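Long-range contacts in glycoside hydrolase family 31 (Trueperella pyogenes, PDB 5I0F), which degrades cycloalternan, a cyclic tetrasaccharide of glucose, through a covalent glycosyl-enzyme intermediate, consistent with a retaining mechanism: residues E330-E335 with L386-L391; K465-E470 with F514-F519. All coordinates share one frame; numbering follows the deposited sequence.

Interaction 1 of 2, residues E330-E335 with L386-L391; sequences EAWSDE and LWQIPL. With GLC (alpha-D-glucopyranose), chain C; BGC (beta-D-glucopyranose), chain B.
Part of the sugar-binding mouth of the TIM barrel is formed by Glu330 and Trp387, whose side chains meet beneath two bound glucose units, while Trp332 fastens the same loop to strand 383-388 from behind. Glu330 is extended beyond CG and crosses Trp387 obliquely, its CB and CG touching CB and CD1 at the near end of the indole; Glu330 OE2 comes 3.4 Å from Trp387 CD1, the carboxylate turned 65° from the ring. Glu330 OE1 accepts from O4 of the beta-glucose at 2.6 Å; OE2 is paired with Lys465. Trp387 offers a broad apolar surface: C5 of the chain C glucose lies over one face, 3.9 Å from Trp387 CH2, and NE1 donates to Asp467. Glu335, bent at its second torsion, receives O4 and O6 of this glucose on OE1 and OE2. Behind the pocket, Trp332 NE1 donates to Trp387 O at 3.1 Å in a nearly straight bond (166°), lying in both the ring plane and the carbonyl plane. Gln388 NE2 donates to Trp387 O at 2.9 Å, giving that oxygen two N-H donors, while Tyr500 bonds to Gln388 OE1. Leu386 CD1 makes a CH-pi contact over the six-membered ring of Trp332, 4.0 Å from its centroid, and Ser333 CB covers the opposite face. Acidic and aromatic side chains at the C-terminal ends of barrel strands typify glycoside hydrolase subsites.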
loop_
_atom_site.group_PDB
_atom_site.type_symbol
_atom_site.label_atom_id
_atom_site.label_comp_id
_atom_site.label_asym_id
_atom_site.label_seq_id
_atom_site.Cartn_x
_atom_site.Cartn_y
_atom_site.Cartn_z
ATOM N N GLU A 330 -0.021 14.094 12.736
ATOM C CA GLU A 330 -0.895 12.933 12.759
ATOM C C GLU A 330 -1.871 12.965 13.898
ATOM O O GLU A 330 -3.075 12.798 13.684
ATOM C CB GLU A 330 -0.063 11.635 12.809
ATOM C CG GLU A 330 0.790 11.459 11.586
ATOM C CD GLU A 330 1.252 10.030 11.381
ATOM O OE1 GLU A 330 1.499 9.314 12.404
ATOM O OE2 GLU A 330 1.385 9.648 10.189
ATOM N N ALA A 331 -1.352 13.202 15.100
ATOM C CA ALA A 331 -2.154 13.262 16.319
ATOM C C ALA A 331 -2.564 14.716 16.584
ATOM O O ALA A 331 -2.081 15.338 17.511
ATOM C CB ALA A 331 -1.365 12.698 17.496
ATOM N N TRP A 332 -3.443 15.228 15.729
ATOM C CA TRP A 332 -3.977 16.584 15.794
ATOM C C TRP A 332 -5.415 16.639 16.302
ATOM O O TRP A 332 -5.855 17.681 16.815
ATOM C CB TRP A 332 -3.925 17.254 14.396
ATOM C CG TRP A 332 -4.750 16.613 13.352
ATOM C CD1 TRP A 332 -4.397 15.573 12.553
ATOM C CD2 TRP A 332 -6.099 16.944 13.012
ATOM N NE1 TRP A 332 -5.446 15.229 11.731
ATOM C CE2 TRP A 332 -6.503 16.055 11.987
ATOM C CE3 TRP A 332 -7.001 17.900 13.470
ATOM C CZ2 TRP A 332 -7.772 16.106 11.394
ATOM C CZ3 TRP A 332 -8.287 17.952 12.877
ATOM C CH2 TRP A 332 -8.642 17.063 11.850
ATOM N N SER A 333 -6.170 15.556 16.105
ATOM C CA SER A 333 -7.626 15.604 16.265
ATOM C C SER A 333 -8.078 15.070 17.627
ATOM O O SER A 333 -7.264 14.656 18.460
ATOM C CB SER A 333 -8.283 14.806 15.146
ATOM O OG SER A 333 -8.267 13.406 15.445
ATOM N N ASP A 334 -9.391 15.113 17.844
ATOM C CA ASP A 334 -10.008 14.501 19.007
ATOM C C ASP A 334 -9.855 12.953 19.098
ATOM O O ASP A 334 -10.249 12.349 20.113
ATOM C CB ASP A 334 -11.491 14.919 19.112
ATOM C CG ASP A 334 -12.340 14.488 17.900
ATOM O OD1 ASP A 334 -11.996 13.535 17.174
ATOM O OD2 ASP A 334 -13.383 15.124 17.682
ATOM N N GLU A 335 -9.315 12.321 18.052
ATOM C CA GLU A 335 -9.095 10.867 17.986
ATOM C C GLU A 335 -10.387 10.038 18.000
ATOM O O GLU A 335 -10.359 8.828 18.242
ATOM C CB GLU A 335 -8.135 10.389 19.087
ATOM C CG GLU A 335 -6.728 10.974 18.971
ATOM C CD GLU A 335 -5.948 10.474 17.748
ATOM O OE1 GLU A 335 -6.172 9.325 17.291
ATOM O OE2 GLU A 335 -5.094 11.247 17.235
ATOM N N LEU A 386 -2.251 17.317 7.390
ATOM C CA LEU A 386 -2.947 16.597 8.451
ATOM C C LEU A 386 -3.316 15.182 8.038
ATOM O O LEU A 386 -3.758 14.941 6.899
ATOM C CB LEU A 386 -4.232 17.323 8.853
ATOM C CG LEU A 386 -4.098 18.771 9.327
ATOM C CD1 LEU A 386 -5.447 19.297 9.807
ATOM C CD2 LEU A 386 -3.053 18.907 10.427
ATOM N N TRP A 387 -3.213 14.271 9.001
ATOM C CA TRP A 387 -3.508 12.851 8.813
ATOM C C TRP A 387 -5.001 12.564 8.759
ATOM O O TRP A 387 -5.796 13.214 9.447
ATOM C CB TRP A 387 -2.899 12.094 9.986
ATOM C CG TRP A 387 -2.939 10.589 9.990
ATOM C CD1 TRP A 387 -1.955 9.759 9.560
ATOM C CD2 TRP A 387 -3.960 9.748 10.535
ATOM N NE1 TRP A 387 -2.307 8.451 9.794
ATOM C CE2 TRP A 387 -3.531 8.415 10.377
ATOM C CE3 TRP A 387 -5.194 9.989 11.131
ATOM C CZ2 TRP A 387 -4.301 7.314 10.785
ATOM C CZ3 TRP A 387 -5.954 8.913 11.547
ATOM C CH2 TRP A 387 -5.499 7.583 11.374
ATOM N N GLN A 388 -5.347 11.595 7.929
ATOM C CA GLN A 388 -6.707 11.097 7.727
ATOM C C GLN A 388 -6.704 9.593 7.583
ATOM O O GLN A 388 -5.657 8.991 7.268
ATOM C CB GLN A 388 -7.299 11.712 6.464
ATOM C CG GLN A 388 -7.575 13.208 6.580
ATOM C CD GLN A 388 -8.777 13.508 7.439
ATOM O OE1 GLN A 388 -9.887 13.578 6.942
ATOM N NE2 GLN A 388 -8.565 13.705 8.727
ATOM N N ILE A 389 -7.891 9.000 7.785
ATOM C CA ILE A 389 -8.143 7.578 7.595
ATOM C C ILE A 389 -9.562 7.458 6.953
ATOM O O ILE A 389 -10.466 8.230 7.339
ATOM C CB ILE A 389 -8.075 6.840 8.956
ATOM C CG1 ILE A 389 -8.230 5.328 8.826
ATOM C CG2 ILE A 389 -9.165 7.331 9.902
ATOM C CD1 ILE A 389 -7.007 4.651 8.323
ATOM N N PRO A 390 -9.766 6.536 5.991
ATOM C CA PRO A 390 -11.106 6.432 5.359
ATOM C C PRO A 390 -11.984 5.437 6.124
ATOM O O PRO A 390 -12.422 4.420 5.577
ATOM C CB PRO A 390 -10.777 5.944 3.960
ATOM C CG PRO A 390 -9.579 5.059 4.146
ATOM C CD PRO A 390 -8.844 5.543 5.385
ATOM N N LEU A 391 -12.179 5.740 7.402
ATOM C CA LEU A 391 -12.955 4.942 8.346
ATOM C C LEU A 391 -13.640 5.873 9.349
ATOM O O LEU A 391 -13.143 6.957 9.648
ATOM C CB LEU A 391 -12.093 3.941 9.111
ATOM C CG LEU A 391 -11.488 2.784 8.283
ATOM C CD1 LEU A 391 -10.471 2.000 9.096
ATOM C CD2 LEU A 391 -12.581 1.853 7.765
HETATM C C1 GLC C . -1.605 6.242 14.664
HETATM C C2 GLC C . -2.468 5.290 15.509
HETATM C C3 GLC C . -3.952 5.599 15.359
HETATM C C4 GLC C . -4.208 7.085 15.586
HETATM C C5 GLC C . -3.346 7.909 14.633
HETATM C C6 GLC C . -3.551 9.412 14.799
HETATM O O2 GLC C . -2.232 3.928 15.132
HETATM O O3 GLC C . -4.713 4.804 16.280
HETATM O O4 GLC C . -5.599 7.368 15.370
HETATM O O5 GLC C . -1.970 7.608 14.883
HETATM O O6 GLC C . -3.128 9.828 16.091
HETATM C C2 BGC B . 0.850 4.950 8.894
HETATM C C3 BGC B . 1.883 5.507 9.891
HETATM C C4 BGC B . 1.171 6.392 10.909
HETATM C C5 BGC B . 0.026 5.631 11.595
HETATM C C6 BGC B . -0.780 6.603 12.446
HETATM C C1 BGC B . -0.655 5.035 9.256
HETATM O O2 BGC B . 1.268 3.929 7.966
HETATM O O3 BGC B . 2.903 6.230 9.195
HETATM O O4 BGC B . 2.104 6.869 11.897
HETATM O O5 BGC B . -0.867 4.950 10.677
HETATM O O6 BGC B . -1.713 5.900 13.274
#

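Interaction 2 of 2, residues K465-E470 with F514-F519; sequences KTDGGE and FSRSGF. With BGC (beta-D-glucopyranose), chain B; GLC (alpha-D-glucopyranose), chain D.
Glu470 and Arg516 form a side-on, two-pronged salt bridge: Arg516 NE reaches the syn lone pair of Glu470 OE2 at 2.7 Å, and Arg516 NH2 meets Glu470 OE1 at 3.0 Å in an almost straight bond (171°). With that edge of the guanidinium engaged, Arg516 NH1 donates to O2 of the beta-glucose at 2.9 Å and to O4 of the chain D glucose. Asp467 OD1 lies over one guanidinium face, the two planes nearly perpendicular (87°), and also accepts from Gly468 N. Asp467 OD2 is bonded covalently to C1 of the beta-glucose (1.4 Å), which identifies Asp467 as the nucleophile trapped in the glycosyl-enzyme intermediate. Asp467 and Arg516 follow directly on the parallel neighbours 463-466 and 513-515, at the C-terminal end of the TIM barrel where such enzymes carry their active sites. Ser517 OG donates to Gly468 O at 2.8 Å, and one water ties Thr466 O and Gly468 O to Arg516 N. At Gly469 the backbone angles leave no room for a CB beside the preceding carbonyl, and Ser517 OG occupies the place one would take. Between the strands Thr466 OG1 and Ser515 OG stand 2.7 Å apart. The extended Lys465 runs beside Phe514, Lys465 CG 3.9 Å from Phe514 CD2, its amine directed to Glu330.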
loop_
_atom_site.group_PDB
_atom_site.type_symbol
_atom_site.label_atom_id
_atom_site.label_comp_id
_atom_site.label_asym_id
_atom_site.label_seq_id
_atom_site.Cartn_x
_atom_site.Cartn_y
_atom_site.Cartn_z
ATOM N N LYS A 465 -2.312 13.621 4.749
ATOM C CA LYS A 465 -1.721 12.287 4.773
ATOM C C LYS A 465 -2.866 11.279 4.832
ATOM O O LYS A 465 -3.386 10.980 5.918
ATOM C CB LYS A 465 -0.782 12.111 5.966
ATOM C CG LYS A 465 -0.078 10.759 5.964
ATOM C CD LYS A 465 1.013 10.679 7.012
ATOM C CE LYS A 465 1.729 9.341 6.926
ATOM N NZ LYS A 465 2.867 9.259 7.886
ATOM N N THR A 466 -3.239 10.784 3.662
ATOM C CA THR A 466 -4.371 9.905 3.451
ATOM C C THR A 466 -3.889 8.483 3.681
ATOM O O THR A 466 -3.615 7.758 2.751
ATOM C CB THR A 466 -4.946 10.124 2.026
ATOM O OG1 THR A 466 -3.878 10.420 1.116
ATOM C CG2 THR A 466 -5.912 11.296 2.016
ATOM N N ASP A 467 -3.780 8.116 4.953
ATOM C CA ASP A 467 -3.306 6.813 5.398
ATOM C C ASP A 467 -4.417 5.753 5.255
ATOM O O ASP A 467 -5.593 6.085 5.110
ATOM C CB ASP A 467 -2.862 6.954 6.872
ATOM C CG ASP A 467 -1.939 5.852 7.358
ATOM O OD1 ASP A 467 -1.531 4.955 6.605
ATOM O OD2 ASP A 467 -1.580 5.908 8.573
ATOM N N GLY A 468 -4.032 4.491 5.280
ATOM C CA GLY A 468 -4.976 3.385 5.111
ATOM C C GLY A 468 -5.562 3.238 3.711
ATOM O O GLY A 468 -4.914 3.540 2.725
ATOM N N GLY A 469 -6.779 2.717 3.639
ATOM C CA GLY A 469 -7.476 2.452 2.377
ATOM C C GLY A 469 -7.552 0.983 1.964
ATOM O O GLY A 469 -8.183 0.667 0.940
ATOM N N GLU A 470 -6.951 0.096 2.767
ATOM C CA GLU A 470 -6.870 -1.355 2.464
ATOM C C GLU A 470 -7.942 -2.162 3.196
ATOM O O GLU A 470 -7.890 -3.373 3.181
ATOM C CB GLU A 470 -5.511 -1.931 2.867
ATOM C CG GLU A 470 -4.303 -1.056 2.528
ATOM C CD GLU A 470 -3.906 -0.042 3.605
ATOM O OE1 GLU A 470 -4.584 0.082 4.666
ATOM O OE2 GLU A 470 -2.874 0.651 3.395
ATOM N N PHE A 514 -0.835 12.339 0.466
ATOM C CA PHE A 514 0.340 11.515 0.772
ATOM C C PHE A 514 -0.229 10.186 1.277
ATOM O O PHE A 514 -0.730 10.126 2.409
ATOM C CB PHE A 514 1.157 12.247 1.847
ATOM C CG PHE A 514 2.528 11.680 2.148
ATOM C CD1 PHE A 514 3.465 11.466 1.158
ATOM C CD2 PHE A 514 2.902 11.448 3.468
ATOM C CE1 PHE A 514 4.736 10.988 1.470
ATOM C CE2 PHE A 514 4.179 11.001 3.797
ATOM C CZ PHE A 514 5.098 10.762 2.796
ATOM N N SER A 515 -0.153 9.147 0.436
ATOM C CA SER A 515 -0.817 7.842 0.657
ATOM C C SER A 515 0.189 6.703 0.656
ATOM O O SER A 515 1.275 6.868 0.151
ATOM C CB SER A 515 -1.827 7.558 -0.463
ATOM O OG SER A 515 -2.722 8.633 -0.621
ATOM N N ARG A 516 -0.175 5.568 1.265
ATOM C CA ARG A 516 0.615 4.345 1.184
ATOM C C ARG A 516 -0.018 3.308 0.272
ATOM O O ARG A 516 0.697 2.469 -0.265
ATOM C CB ARG A 516 0.877 3.712 2.568
ATOM C CG ARG A 516 -0.392 3.237 3.280
ATOM C CD ARG A 516 -0.140 2.736 4.700
ATOM N NE ARG A 516 -1.336 2.037 5.183
ATOM C CZ ARG A 516 -1.527 1.602 6.429
ATOM N NH1 ARG A 516 -0.635 1.826 7.387
ATOM N NH2 ARG A 516 -2.625 0.930 6.734
ATOM N N SER A 517 -1.339 3.323 0.116
ATOM C CA SER A 517 -1.975 2.315 -0.705
ATOM C C SER A 517 -2.489 2.901 -2.012
ATOM O O SER A 517 -2.703 4.112 -2.160
ATOM C CB SER A 517 -3.075 1.553 0.044
ATOM O OG SER A 517 -4.163 2.408 0.323
ATOM N N GLY A 518 -2.679 1.993 -2.954
ATOM C CA GLY A 518 -3.113 2.340 -4.298
ATOM C C GLY A 518 -3.252 1.157 -5.240
ATOM O O GLY A 518 -3.093 -0.008 -4.850
ATOM N N PHE A 519 -3.566 1.495 -6.496
ATOM C CA PHE A 519 -3.837 0.552 -7.562
ATOM C C PHE A 519 -3.677 1.312 -8.894
ATOM O O PHE A 519 -3.258 2.472 -8.906
ATOM C CB PHE A 519 -5.255 -0.068 -7.413
ATOM C CG PHE A 519 -5.405 -1.415 -8.078
ATOM C CD1 PHE A 519 -4.823 -2.537 -7.534
ATOM C CD2 PHE A 519 -6.148 -1.551 -9.249
ATOM C CE1 PHE A 519 -4.963 -3.794 -8.131
ATOM C CE2 PHE A 519 -6.287 -2.783 -9.867
ATOM C CZ PHE A 519 -5.692 -3.912 -9.325
HETATM C C2 BGC B . 0.850 4.950 8.894
HETATM C C3 BGC B . 1.883 5.507 9.891
HETATM C C4 BGC B . 1.171 6.392 10.909
HETATM C C5 BGC B . 0.026 5.631 11.595
HETATM C C6 BGC B . -0.780 6.603 12.446
HETATM C C1 BGC B . -0.655 5.035 9.256
HETATM O O2 BGC B . 1.268 3.929 7.966
HETATM O O3 BGC B . 2.903 6.230 9.195
HETATM O O4 BGC B . 2.104 6.869 11.897
HETATM O O5 BGC B . -0.867 4.950 10.677
HETATM O O6 BGC B . -1.713 5.900 13.274
HETATM C C1 GLC D . 0.324 0.307 13.693
HETATM C C2 GLC D . 0.989 1.190 12.634
HETATM C C3 GLC D . -0.039 1.689 11.628
HETATM C C4 GLC D . -0.746 0.501 10.994
HETATM C C5 GLC D . -1.407 -0.297 12.122
HETATM C C6 GLC D . -2.176 -1.509 11.626
HETATM O O2 GLC D . 1.655 2.281 13.276
HETATM O O3 GLC D . 0.621 2.471 10.619
HETATM O O4 GLC D . -1.708 0.952 10.019
HETATM O O5 GLC D . -0.421 -0.744 13.072
HETATM O O6 GLC D . -1.301 -2.549 11.162
HETATM O O HOH W 1 -2.954 5.242 2.060
#

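Interactions 1 and 2 lie on or just after four successive strands of one barrel, 326-329, 383-388, 463-466 and 513-515, and their centres lie about 13 Å apart. The two middle strands are neighbours: Gln388 N probably bonds to Lys465 O at 2.9 Å, and farther along, Pro390 CD packs on Asp467 O at 3.3 Å. A charged tie joins the pairs as well, Glu330 OE2 to Lys465 NZ at 2.8 Å. Both contacts hold the covalently bound beta-glucose, 330-335 with 386-391 at its O4 and C6, 465-470 with 514-519 at C1 and O2. From there each serves a different further glucose, chain C for interaction 1 and chain D for interaction 2.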